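Side-chain contacts in competence damage-inducible protein A (Enterobacter cloacae subsp. cloacae, PDB 5VU3), which is of unknown function but belongs to the CinA (competence-damaged protein) family, some relatives of which deamidate nicotinamide mononucleotide: residues Asn10-Val14 and Ala15-Lys19; Lys20-Ser23 and Arg24-Ala28; Gly41-Ser44 and Val45-Ala49; Lys155-His158 and Tyr159-Glu163; Leu61-Ser65 and Asp66-Glu70. All coordinates share one frame; numbering follows the deposited sequence. Where two conformers were deposited one is given.

Contact 1 (Asn10-Val14 and Ala15-Lys19)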
loop_
_atom_site.group_PDB
_atom_site.type_symbol
_atom_site.label_atom_id
_atom_site.label_comp_id
_atom_site.label_asym_id
_atom_site.label_seq_id
_atom_site.Cartn_x
_atom_site.Cartn_y
_atom_site.Cartn_z
ATOM N N ASN A 10 26.784 -11.659 -4.492
ATOM C CA ASN A 10 25.581 -12.448 -4.258
ATOM C C ASN A 10 24.476 -11.651 -3.573
ATOM O O ASN A 10 23.514 -12.241 -3.077
ATOM C CB ASN A 10 25.928 -13.716 -3.474
ATOM C CG ASN A 10 26.730 -14.696 -4.315
ATOM O OD1 ASN A 10 26.295 -15.064 -5.406
ATOM N ND2 ASN A 10 27.911 -15.090 -3.841
ATOM N N THR A 11 24.575 -10.328 -3.553
ATOM C CA THR A 11 23.468 -9.504 -3.086
ATOM C C THR A 11 22.374 -9.459 -4.148
ATOM O O THR A 11 22.653 -9.470 -5.347
ATOM C CB THR A 11 23.962 -8.095 -2.760
ATOM O OG1 THR A 11 24.932 -8.165 -1.708
ATOM C CG2 THR A 11 22.817 -7.200 -2.319
ATOM N N ILE A 12 21.121 -9.420 -3.704
ATOM C CA ILE A 12 19.968 -9.427 -4.599
ATOM C C ILE A 12 19.119 -8.199 -4.283
ATOM O O ILE A 12 18.699 -8.021 -3.137
ATOM C CB ILE A 12 19.150 -10.719 -4.436
ATOM C CG1 ILE A 12 20.083 -11.934 -4.373
ATOM C CG2 ILE A 12 18.150 -10.887 -5.565
ATOM C CD1 ILE A 12 19.356 -13.253 -4.190
ATOM N N THR A 13 18.860 -7.361 -5.286
ATOM C CA THR A 13 18.031 -6.185 -5.057
ATOM C C THR A 13 16.562 -6.586 -4.924
ATOM O O THR A 13 16.151 -7.678 -5.319
ATOM C CB THR A 13 18.157 -5.177 -6.199
ATOM O OG1 THR A 13 17.562 -5.728 -7.380
ATOM C CG2 THR A 13 19.620 -4.820 -6.478
ATOM N N VAL A 14 15.763 -5.655 -4.397
ATOM C CA VAL A 14 14.317 -5.864 -4.311
ATOM C C VAL A 14 13.734 -6.123 -5.697
ATOM O O VAL A 14 12.894 -7.014 -5.877
ATOM C CB VAL A 14 13.652 -4.662 -3.608
ATOM C CG1 VAL A 14 12.144 -4.636 -3.865
ATOM C CG2 VAL A 14 13.932 -4.706 -2.126
ATOM N N ALA A 15 14.204 -5.384 -6.708
ATOM C CA ALA A 15 13.706 -5.581 -8.069
ATOM C C ALA A 15 14.065 -6.962 -8.604
ATOM O O ALA A 15 13.258 -7.600 -9.291
ATOM C CB ALA A 15 14.254 -4.494 -8.998
ATOM N N GLU A 16 15.277 -7.440 -8.313
ATOM C CA GLU A 16 15.633 -8.801 -8.693
ATOM C C GLU A 16 14.738 -9.819 -7.993
ATOM O O GLU A 16 14.340 -10.831 -8.590
ATOM C CB GLU A 16 17.097 -9.065 -8.351
ATOM C CG GLU A 16 18.106 -8.448 -9.311
ATOM C CD GLU A 16 19.533 -8.748 -8.896
ATOM O OE1 GLU A 16 20.195 -9.549 -9.590
ATOM O OE2 GLU A 16 19.983 -8.187 -7.868
ATOM N N LEU A 17 14.429 -9.569 -6.721
ATOM C CA LEU A 17 13.599 -10.485 -5.941
ATOM C C LEU A 17 12.164 -10.515 -6.456
ATOM O O LEU A 17 11.547 -11.583 -6.534
ATOM C CB LEU A 17 13.629 -10.077 -4.467
ATOM C CG LEU A 17 14.914 -10.334 -3.687
ATOM C CD1 LEU A 17 14.805 -9.736 -2.273
ATOM C CD2 LEU A 17 15.197 -11.835 -3.612
ATOM N N THR A 18 11.596 -9.348 -6.777
ATOM C CA THR A 18 10.218 -9.355 -7.261
ATOM C C THR A 18 10.125 -9.979 -8.649
ATOM O O THR A 18 9.110 -10.609 -8.981
ATOM C CB THR A 18 9.624 -7.940 -7.248
ATOM O OG1 THR A 18 10.362 -7.075 -8.125
ATOM C CG2 THR A 18 9.621 -7.368 -5.824
ATOM N N LYS A 19 11.176 -9.854 -9.459
ATOM C CA LYS A 19 11.208 -10.589 -10.722
ATOM C C LYS A 19 11.260 -12.095 -10.479
ATOM O O LYS A 19 10.520 -12.864 -11.112
ATOM C CB LYS A 19 12.399 -10.137 -11.565
ATOM C CG LYS A 19 12.481 -10.801 -12.923
ATOM C CD LYS A 19 13.625 -10.206 -13.730
ATOM C CE LYS A 19 13.659 -10.751 -15.144
ATOM N NZ LYS A 19 14.837 -10.210 -15.878
#
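Thr13 and Glu16 grip each other in a capping box at the start of helix 14-28. Two reciprocal hydrogen bonds make it. Glu16 N donates to Thr13 OG1 at 3.0 Å, and Thr13 N donates to Glu16 OE2 at 2.9 Å in a nearly straight bond (171°). The carboxylate is met on its anti side, with the donor 24° out of its plane. OG1 can face the first turn because chi1 of 68° sets it between the backbone N and the carbonyl carbon of Thr13; Glu16 CG, anti to its own carbonyl carbon, folds back along the helix start and lays its extended chain across the threonine. A weak contact from Thr13 OG1 to the same OE2 adds little. The acid sits beside the N terminus of the helix, where the dipole would favour its negative charge.

Backbone bonds continue the first turns: Leu17 N reaches Thr13 O, and Thr18 N reaches Val14 O at 2.8 Å.

Apolar contact lies with Ile12, whose CG2 branch does the touching. It meets Glu16 CB at 3.5 Å and Leu17 CD2 at 3.7 Å, crossing both side chains at about a right angle, so the residue before the cap closes over the first turn in the manner of a hydrophobic staple.

Against helix 149-167, Val14 and Thr18 rest on Leu161, while Leu17 packs on His158 and Ala162. The imidazole of His158 also bonds to Ile12 O, and Thr18 OG1 reaches Glu50 just beyond helix 42-49.

Contact 2 (Lys20-Ser23 and Arg24-Ala28). With ACT (acetate ion), chain I.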
loop_
_atom_site.group_PDB
_atom_site.type_symbol
_atom_site.label_atom_id
_atom_site.label_comp_id
_atom_site.label_asym_id
_atom_site.label_seq_id
_atom_site.Cartn_x
_atom_site.Cartn_y
_atom_site.Cartn_z
ATOM N N LYS A 20 12.123 -12.535 -9.558
ATOM C CA LYS A 20 12.181 -13.953 -9.210
ATOM C C LYS A 20 10.838 -14.438 -8.678
ATOM O O LYS A 20 10.352 -15.512 -9.053
ATOM C CB LYS A 20 13.270 -14.194 -8.164
ATOM C CG LYS A 20 14.668 -14.444 -8.701
ATOM C CD LYS A 20 15.703 -14.122 -7.630
ATOM C CE LYS A 20 16.903 -15.053 -7.689
ATOM N NZ LYS A 20 16.724 -16.232 -6.793
ATOM N N LEU A 21 10.235 -13.657 -7.780
ATOM C CA LEU A 21 8.975 -14.047 -7.159
ATOM C C LEU A 21 7.850 -14.110 -8.185
ATOM O O LEU A 21 7.043 -15.049 -8.174
ATOM C CB LEU A 21 8.643 -13.061 -6.034
ATOM C CG LEU A 21 7.344 -13.255 -5.256
ATOM C CD1 LEU A 21 7.353 -14.603 -4.552
ATOM C CD2 LEU A 21 7.173 -12.115 -4.242
ATOM N N ALA A 22 7.784 -13.119 -9.079
ATOM C CA ALA A 22 6.825 -13.149 -10.179
ATOM C C ALA A 22 6.913 -14.454 -10.962
ATOM O O ALA A 22 5.890 -15.069 -11.286
ATOM C CB ALA A 22 7.070 -11.959 -11.110
ATOM N N SER A 23 8.135 -14.888 -11.284
ATOM C CA SER A 23 8.310 -16.127 -12.036
ATOM C C SER A 23 7.741 -17.318 -11.276
ATOM O O SER A 23 6.990 -18.128 -11.839
ATOM C CB SER A 23 9.790 -16.352 -12.344
ATOM O OG SER A 23 10.180 -15.659 -13.514
ATOM N N ARG A 24 8.095 -17.449 -9.992
ATOM C CA ARG A 24 7.633 -18.594 -9.209
ATOM C C ARG A 24 6.115 -18.607 -9.098
ATOM O O ARG A 24 5.473 -19.648 -9.278
ATOM C CB ARG A 24 8.246 -18.581 -7.809
ATOM C CG ARG A 24 9.729 -18.300 -7.738
ATOM C CD ARG A 24 10.551 -19.567 -7.845
ATOM N NE ARG A 24 11.935 -19.362 -7.416
ATOM C CZ ARG A 24 12.822 -18.614 -8.066
ATOM N NH1 ARG A 24 12.481 -17.983 -9.185
ATOM N NH2 ARG A 24 14.057 -18.496 -7.598
ATOM N N LEU A 25 5.525 -17.455 -8.777
ATOM C CA LEU A 25 4.085 -17.406 -8.561
ATOM C C LEU A 25 3.324 -17.658 -9.855
ATOM O O LEU A 25 2.370 -18.448 -9.878
ATOM C CB LEU A 25 3.697 -16.059 -7.957
ATOM C CG LEU A 25 4.171 -15.849 -6.519
ATOM C CD1 LEU A 25 3.913 -14.423 -6.073
ATOM C CD2 LEU A 25 3.504 -16.845 -5.586
ATOM N N ILE A 26 3.736 -17.005 -10.941
ATOM C CA ILE A 26 3.041 -17.166 -12.212
ATOM C C ILE A 26 3.161 -18.602 -12.708
ATOM O O ILE A 26 2.169 -19.205 -13.140
ATOM C CB ILE A 26 3.572 -16.151 -13.240
ATOM C CG1 ILE A 26 3.187 -14.724 -12.828
ATOM C CG2 ILE A 26 3.060 -16.468 -14.637
ATOM C CD1 ILE A 26 3.925 -13.639 -13.599
ATOM N N ASP A 27 4.366 -19.184 -12.634
ATOM C CA ASP A 27 4.543 -20.570 -13.066
ATOM C C ASP A 27 3.645 -21.515 -12.279
ATOM O O ASP A 27 3.115 -22.486 -12.832
ATOM C CB ASP A 27 6.004 -21.005 -12.921
ATOM C CG ASP A 27 6.929 -20.305 -13.894
ATOM O OD1 ASP A 27 8.161 -20.484 -13.768
ATOM O OD2 ASP A 27 6.430 -19.567 -14.772
ATOM N N ALA A 28 3.463 -21.250 -10.990
ATOM C CA ALA A 28 2.672 -22.114 -10.123
ATOM C C ALA A 28 1.184 -21.779 -10.134
ATOM O O ALA A 28 0.403 -22.483 -9.483
ATOM C CB ALA A 28 3.206 -22.039 -8.689
HETATM C C ACT I . 15.862 -17.405 -11.641
HETATM O O ACT I . 15.539 -17.872 -10.514
HETATM O OXT ACT I . 15.550 -17.831 -12.788
HETATM C CH3 ACT I . 16.772 -16.137 -11.599
HETATM O O HOH W 1 8.794 -17.447 -15.746
#
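Arg24 turns back along the helix toward Lys20 because its chain, with CG anti to the carbonyl carbon (chi1 -46°), bends sharply at chi2 (-89°); Lys20 leaves its backbone in the same sense and bends at chi3 and chi4. The two cationic chains therefore lie side by side, pointing the same way, with Lys20 NZ 3.6 Å from Arg24 NH2. An acetate ion, probably from the crystallisation liquor, lies close by: its O takes weak bonds from Arg24 NH1 and NH2, each 3.3 Å long, and approaches the guanidinium obliquely. Arg24 NE is held by Ser169 near the C terminus.

These turns belong to helix 14-28, which packs its inner face against strand 32-37 and helix 149-167. On that face Leu21 CG meets Leu25 CD1 at 3.7 Å, and both leucines lean on Leu32; Leu21 also reaches Leu161, Leu164 and Val165. Ala22 CB touches Ile26 CD1 more loosely, at 4.3 Å.

On the outer side, Asp27 curls back over the preceding turn and brings CG to 3.0 Å from Ser23 O, whose bond comes from Asp27 N. In one of the two conformers of Ser23, a water 3.2 Å from Ser23 OG may link it to Asp27 OD2 through a weak bond.

Contact 3 (Gly41-Ser44 and Val45-Ala49)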
loop_
_atom_site.group_PDB
_atom_site.type_symbol
_atom_site.label_atom_id
_atom_site.label_comp_id
_atom_site.label_asym_id
_atom_site.label_seq_id
_atom_site.Cartn_x
_atom_site.Cartn_y
_atom_site.Cartn_z
ATOM N N GLY A 41 3.328 0.579 2.892
ATOM C CA GLY A 41 3.037 0.398 1.484
ATOM C C GLY A 41 4.256 0.171 0.614
ATOM O O GLY A 41 4.098 -0.038 -0.593
ATOM N N LYS A 42 5.464 0.222 1.189
ATOM C CA LYS A 42 6.674 -0.022 0.408
ATOM C C LYS A 42 6.699 -1.428 -0.164
ATOM O O LYS A 42 7.285 -1.655 -1.231
ATOM C CB LYS A 42 7.913 0.202 1.270
ATOM C CG LYS A 42 8.167 1.658 1.616
ATOM C CD LYS A 42 8.814 2.386 0.477
ATOM C CE LYS A 42 9.545 3.628 0.959
ATOM N NZ LYS A 42 10.122 4.360 -0.203
ATOM N N LEU A 43 6.102 -2.391 0.536
ATOM C CA LEU A 43 6.071 -3.743 -0.008
ATOM C C LEU A 43 5.141 -3.807 -1.211
ATOM O O LEU A 43 5.516 -4.333 -2.263
ATOM C CB LEU A 43 5.661 -4.746 1.073
ATOM C CG LEU A 43 5.486 -6.209 0.655
ATOM C CD1 LEU A 43 6.751 -6.753 -0.032
ATOM C CD2 LEU A 43 5.105 -7.057 1.857
ATOM N N SER A 44 3.935 -3.238 -1.092
ATOM C CA SER A 44 3.020 -3.220 -2.231
ATOM C C SER A 44 3.624 -2.475 -3.416
ATOM O O SER A 44 3.478 -2.902 -4.568
ATOM C CB SER A 44 1.688 -2.591 -1.825
ATOM O OG SER A 44 0.881 -2.348 -2.960
ATOM N N VAL A 45 4.311 -1.358 -3.153
ATOM C CA VAL A 45 4.944 -0.592 -4.228
ATOM C C VAL A 45 5.937 -1.466 -4.983
ATOM O O VAL A 45 5.962 -1.484 -6.220
ATOM C CB VAL A 45 5.625 0.671 -3.667
ATOM C CG1 VAL A 45 6.694 1.191 -4.647
ATOM C CG2 VAL A 45 4.594 1.763 -3.390
ATOM N N ALA A 46 6.768 -2.206 -4.247
ATOM C CA ALA A 46 7.752 -3.079 -4.886
ATOM C C ALA A 46 7.073 -4.129 -5.755
ATOM O O ALA A 46 7.522 -4.406 -6.875
ATOM C CB ALA A 46 8.622 -3.750 -3.825
ATOM N N LEU A 47 5.980 -4.719 -5.258
ATOM C CA LEU A 47 5.293 -5.757 -6.019
ATOM C C LEU A 47 4.566 -5.174 -7.224
ATOM O O LEU A 47 4.490 -5.821 -8.274
ATOM C CB LEU A 47 4.329 -6.517 -5.103
ATOM C CG LEU A 47 5.032 -7.327 -4.003
ATOM C CD1 LEU A 47 4.070 -7.655 -2.858
ATOM C CD2 LEU A 47 5.642 -8.603 -4.571
ATOM N N CYS A 48 4.050 -3.949 -7.110
ATOM C CA CYS A 48 3.388 -3.324 -8.246
ATOM C C CYS A 48 4.365 -2.780 -9.273
ATOM O O CYS A 48 3.943 -2.454 -10.388
ATOM C CB CYS A 48 2.475 -2.188 -7.778
ATOM S SG CYS A 48 1.014 -2.770 -6.900
ATOM N N ALA A 49 5.645 -2.645 -8.923
ATOM C CA ALA A 49 6.628 -2.198 -9.902
ATOM C C ALA A 49 7.004 -3.309 -10.863
ATOM O O ALA A 49 7.539 -3.025 -11.944
ATOM C CB ALA A 49 7.878 -1.674 -9.196
#
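Gly41 and Val45 make the first turn of helix 42-49, the crossover helix of a beta-alpha-beta unit between strands 32-37 and 57-63, and the contact is the i to i+4 packing along that short helix. Gly41 takes the N-cap with a positive phi of 98°, where a beta carbon would jam against the preceding carbonyl O. Its own carbonyl accepts from Val45 N at 2.9 Å, and Val45 CG2 lies alongside the same oxygen at 3.4 Å. Glu36, near the end of strand 32-37, supplies the cap that glycine cannot: its carboxylate accepts from the backbone N of Gly41, Leu43 and Ser44.

The buried flank is carried by leucines. Leu43 CD1 meets Leu47 CD1 at 4.0 Å, and the two chains slant across each other, both touching Thr34 of strand 32-37. Leu43 also touches Ser160 and Leu161 of helix 149-167, whereas Leu47 reaches Leu21 of helix 14-28.

Another flank faces the second subunit, where Val45 packs on Gly41 of that chain and Cys48 on its Gly40. Ser44 lies on the same flank as Cys48; in one of its two conformers OG is anti to the backbone N (chi1 170°) and 4.0 Å from Cys48 SG. Between the backbones, Cys48 N donates to Ser44 O at 2.8 Å.

Contact 4 (Lys155-His158 and Tyr159-Glu163)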
loop_
_atom_site.group_PDB
_atom_site.type_symbol
_atom_site.label_atom_id
_atom_site.label_comp_id
_atom_site.label_asym_id
_atom_site.label_seq_id
_atom_site.Cartn_x
_atom_site.Cartn_y
_atom_site.Cartn_z
ATOM N N LYS A 155 15.009 -2.641 4.818
ATOM C CA LYS A 155 15.504 -3.988 5.073
ATOM C C LYS A 155 14.360 -4.968 5.301
ATOM O O LYS A 155 14.444 -6.126 4.870
ATOM C CB LYS A 155 16.434 -3.935 6.280
ATOM C CG LYS A 155 17.610 -2.968 6.119
ATOM C CD LYS A 155 18.735 -3.388 7.022
ATOM C CE LYS A 155 18.612 -2.479 8.262
ATOM N NZ LYS A 155 19.847 -2.179 9.019
ATOM N N ALA A 156 13.279 -4.514 5.940
ATOM C CA ALA A 156 12.152 -5.408 6.197
ATOM C C ALA A 156 11.468 -5.811 4.898
ATOM O O ALA A 156 11.091 -6.977 4.722
ATOM C CB ALA A 156 11.156 -4.749 7.145
ATOM N N VAL A 157 11.301 -4.862 3.977
ATOM C CA VAL A 157 10.712 -5.179 2.679
ATOM C C VAL A 157 11.562 -6.211 1.951
ATOM O O VAL A 157 11.051 -7.216 1.438
ATOM C CB VAL A 157 10.530 -3.898 1.847
ATOM C CG1 VAL A 157 10.234 -4.245 0.380
ATOM C CG2 VAL A 157 9.407 -3.048 2.435
ATOM N N HIS A 158 12.856 -5.995 1.920
ATOM C CA HIS A 158 13.765 -6.922 1.274
ATOM C C HIS A 158 13.714 -8.285 1.919
ATOM O O HIS A 158 13.627 -9.258 1.273
ATOM C CB HIS A 158 15.189 -6.369 1.255
ATOM C CG HIS A 158 16.218 -7.273 0.639
ATOM N ND1 HIS A 158 16.746 -8.350 1.289
ATOM C CD2 HIS A 158 16.816 -7.241 -0.568
ATOM C CE1 HIS A 158 17.633 -8.935 0.517
ATOM N NE2 HIS A 158 17.684 -8.287 -0.621
ATOM N N TYR A 159 13.756 -8.299 3.231
ATOM C CA TYR A 159 13.758 -9.564 3.958
ATOM C C TYR A 159 12.478 -10.360 3.702
ATOM O O TYR A 159 12.535 -11.574 3.476
ATOM C CB TYR A 159 13.960 -9.298 5.455
ATOM C CG TYR A 159 13.808 -10.511 6.349
ATOM C CD1 TYR A 159 14.900 -11.317 6.663
ATOM C CD2 TYR A 159 12.575 -10.834 6.908
ATOM C CE1 TYR A 159 14.761 -12.425 7.489
ATOM C CE2 TYR A 159 12.429 -11.931 7.732
ATOM C CZ TYR A 159 13.518 -12.724 8.018
ATOM O OH TYR A 159 13.352 -13.814 8.839
ATOM N N SER A 160 11.315 -9.694 3.706
ATOM C CA SER A 160 10.064 -10.418 3.481
ATOM C C SER A 160 10.052 -11.073 2.108
ATOM O O SER A 160 9.577 -12.206 1.955
ATOM C CB SER A 160 8.856 -9.485 3.637
ATOM O OG SER A 160 8.756 -8.553 2.566
ATOM N N LEU A 161 10.598 -10.383 1.102
ATOM C CA LEU A 161 10.602 -10.914 -0.255
ATOM C C LEU A 161 11.625 -12.030 -0.415
ATOM O O LEU A 161 11.348 -13.042 -1.071
ATOM C CB LEU A 161 10.892 -9.783 -1.247
ATOM C CG LEU A 161 9.767 -8.745 -1.360
ATOM C CD1 LEU A 161 10.294 -7.444 -1.986
ATOM C CD2 LEU A 161 8.615 -9.317 -2.182
ATOM N N ALA A 162 12.827 -11.847 0.145
ATOM C CA ALA A 162 13.877 -12.851 -0.007
ATOM C C ALA A 162 13.467 -14.170 0.627
ATOM O O ALA A 162 13.705 -15.247 0.064
ATOM C CB ALA A 162 15.180 -12.346 0.614
ATOM N N GLU A 163 12.848 -14.102 1.805
ATOM C CA GLU A 163 12.384 -15.313 2.465
ATOM C C GLU A 163 11.307 -16.016 1.653
ATOM O O GLU A 163 11.329 -17.243 1.519
ATOM C CB GLU A 163 11.876 -14.966 3.862
ATOM C CG GLU A 163 12.988 -14.552 4.807
ATOM C CD GLU A 163 14.185 -15.484 4.706
ATOM O OE1 GLU A 163 14.117 -16.579 5.304
ATOM O OE2 GLU A 163 15.179 -15.129 4.026
#
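Val157 and Leu161 form the close-packed face of this two-turn piece of helix 149-167, with Ser160 beside them. The valine CG1 meets Leu161 CD1 at 4.0 Å, the side chains running side by side and pointing the same way. Leu161 CG also sits 3.4 Å from Val157 O. That oxygen has two donors: Leu161 N at 3.2 Å and Ser160 OG at 2.9 Å, both reaching it from the same face of its plane. A chi1 of 71° brings the serine hydroxyl back toward the preceding turn, where it gives its proton to a backbone carbonyl in a buried setting. The face is wedged between helices 14-28 and 42-49: Leu161 packs on Leu47, and Val157 on Lys42 and on Thr39 in the loop before it.

The partly exposed side is looser. The side chains of His158 and Ala162 come no closer than 4.2 Å, CE1 to CB, and the ring is met obliquely. Its torsion (CG anti to the backbone N, chi1 178°) carries the imidazole to the side where helix 14-28 begins, and NE2 is engaged there. Tyr159 extends its ring toward strand 137-144, where OH bonds to Ser141. Glu163 CG covers one ring face from 3.7 Å above the plane, offset toward the rim, while Phe130 meets the ring with planes at about 55°.

Chemically, the buried hydroxyl is satisfied inside the helix itself, whereas the polar ends of His158 and Tyr159 reach beyond it; since NE2 meets a carbonyl oxygen, it probably carries a proton.

Contact 5 (Leu61-Ser65 and Asp66-Glu70)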
loop_
_atom_site.group_PDB
_atom_site.type_symbol
_atom_site.label_atom_id
_atom_site.label_comp_id
_atom_site.label_asym_id
_atom_site.label_seq_id
_atom_site.Cartn_x
_atom_site.Cartn_y
_atom_site.Cartn_z
ATOM N N LEU A 61 -2.794 -4.328 1.640
ATOM C CA LEU A 61 -3.394 -3.573 2.727
ATOM C C LEU A 61 -2.310 -2.945 3.586
ATOM O O LEU A 61 -1.289 -3.573 3.883
ATOM C CB LEU A 61 -4.301 -4.461 3.592
ATOM C CG LEU A 61 -4.942 -3.780 4.804
ATOM C CD1 LEU A 61 -6.006 -2.755 4.398
ATOM C CD2 LEU A 61 -5.529 -4.828 5.758
ATOM N N VAL A 62 -2.536 -1.693 3.963
ATOM C CA VAL A 62 -1.689 -0.971 4.902
ATOM C C VAL A 62 -2.563 -0.617 6.092
ATOM O O VAL A 62 -3.646 -0.051 5.912
ATOM C CB VAL A 62 -1.087 0.293 4.260
ATOM C CG1 VAL A 62 -0.426 1.156 5.306
ATOM C CG2 VAL A 62 -0.099 -0.095 3.158
ATOM N N VAL A 63 -2.125 -0.992 7.296
ATOM C CA VAL A 63 -2.897 -0.750 8.510
ATOM C C VAL A 63 -1.935 -0.408 9.638
ATOM O O VAL A 63 -0.963 -1.134 9.874
ATOM C CB VAL A 63 -3.773 -1.960 8.907
ATOM C CG1 VAL A 63 -5.042 -2.001 8.071
ATOM C CG2 VAL A 63 -3.003 -3.269 8.779
ATOM N N PHE A 64 -2.199 0.692 10.334
ATOM C CA PHE A 64 -1.348 1.112 11.438
ATOM C C PHE A 64 -1.871 0.648 12.791
ATOM O O PHE A 64 -1.114 0.103 13.597
ATOM C CB PHE A 64 -1.198 2.637 11.463
ATOM C CG PHE A 64 -0.457 3.138 12.674
ATOM C CD1 PHE A 64 0.925 3.156 12.689
ATOM C CD2 PHE A 64 -1.141 3.560 13.807
ATOM C CE1 PHE A 64 1.618 3.593 13.807
ATOM C CE2 PHE A 64 -0.455 3.994 14.930
ATOM C CZ PHE A 64 0.929 4.011 14.928
ATOM N N SER A 65 -3.152 0.861 13.053
ATOM C CA SER A 65 -3.694 0.796 14.399
ATOM C C SER A 65 -4.067 -0.628 14.809
ATOM O O SER A 65 -4.261 -1.522 13.979
ATOM C CB SER A 65 -4.919 1.694 14.508
ATOM O OG SER A 65 -5.967 1.190 13.695
ATOM N N ASP A 66 -4.172 -0.821 16.126
ATOM C CA ASP A 66 -4.715 -2.067 16.658
ATOM C C ASP A 66 -6.179 -2.243 16.269
ATOM O O ASP A 66 -6.601 -3.338 15.878
ATOM C CB ASP A 66 -4.570 -2.088 18.180
ATOM C CG ASP A 66 -3.153 -2.401 18.635
ATOM O OD1 ASP A 66 -2.258 -2.582 17.781
ATOM O OD2 ASP A 66 -2.935 -2.463 19.863
ATOM N N SER A 67 -6.970 -1.176 16.373
ATOM C CA SER A 67 -8.401 -1.295 16.114
ATOM C C SER A 67 -8.686 -1.661 14.663
ATOM O O SER A 67 -9.633 -2.401 14.388
ATOM C CB SER A 67 -9.109 0.005 16.488
ATOM O OG SER A 67 -8.394 1.126 16.003
ATOM N N ALA A 68 -7.880 -1.164 13.725
ATOM C CA ALA A 68 -8.081 -1.537 12.328
ATOM C C ALA A 68 -7.680 -2.984 12.080
ATOM O O ALA A 68 -8.308 -3.672 11.269
ATOM C CB ALA A 68 -7.300 -0.600 11.411
ATOM N N LYS A 69 -6.622 -3.460 12.745
ATOM C CA LYS A 69 -6.284 -4.878 12.653
ATOM C C LYS A 69 -7.440 -5.740 13.151
ATOM O O LYS A 69 -7.767 -6.766 12.545
ATOM C CB LYS A 69 -5.011 -5.181 13.448
ATOM C CG LYS A 69 -3.723 -4.628 12.846
ATOM C CD LYS A 69 -2.511 -4.985 13.699
ATOM C CE LYS A 69 -1.246 -4.258 13.227
ATOM N NZ LYS A 69 -1.292 -2.780 13.426
ATOM N N GLU A 70 -8.084 -5.329 14.245
ATOM C CA GLU A 70 -9.198 -6.115 14.772
ATOM C C GLU A 70 -10.413 -6.042 13.859
ATOM O O GLU A 70 -11.066 -7.059 13.596
ATOM C CB GLU A 70 -9.565 -5.635 16.174
ATOM C CG GLU A 70 -8.412 -5.669 17.145
ATOM C CD GLU A 70 -8.735 -4.977 18.450
ATOM O OE1 GLU A 70 -9.575 -4.055 18.440
ATOM O OE2 GLU A 70 -8.155 -5.358 19.485
#
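Ser65 is the N-cap of helix 66-73, at the turn that leads out of strand 57-63. Its capping bond is the one that Ser65 OG accepts from Ala68 N at 3.0 Å. A chi1 of 66° places the hydroxyl there, between the backbone N and the carbonyl carbon. The methyl of Ala68 lies close beside the same oxygen, Ala68 CB to Ser65 OG 3.2 Å. Asp58 of the second subunit is a further partner of this hydroxyl, so the cap is also part of the dimer interface. Ser67 OG comes to 3.3 Å from Ser65 OG, weakly at best.

Lys69 bends back over the start of the helix. Its chain is extended as far as CE and then kinks at chi4 (67°), which turns the ammonium group toward the turn. Lys69 N donates to Ser65 O at 3.3 Å from a position tilted 34° off the carbonyl plane; NZ adds a weak bond to that oxygen. Lys69 NZ also lies 2.9 Å from Phe64 O, at an angle too poor for a hydrogen bond. The firmer partner of NZ is Ser37 OG, and Ser37 also binds Val63 O.

Val63 supplies a looser apolar contact, its CG1 being 4.3 Å from Ala68 CB.

Strand 57-63 lies next to strand 32-37 through backbone bonds of Leu61 and Val63, and on its other side pairs antiparallel with a strand of the second subunit. Lys69 packs on Met94 of helix 88-101, while Asp66 and Glu70 touch Leu80 of helix 77-83.

From the N terminus, contact 1 closes the turn into helix 14-28 and contact 2 continues along the same helix. Contact 3 opens the crossover helix after strand 32-37, contact 5 caps the helix after strand 57-63, and contact 4 lies on the last helix. All five are local and in series; none nests in or crosses another. In space contact 4 joins contacts 1, 2 and 3, touching each and uniting helices 14-28, 42-49 and 149-167. Contact 5 stands apart, its centre about 29 Å from those of contacts 1 and 2, but meets contact 3 where Val62 touches Gly41. Contacts 3 and 5 both reach the second subunit.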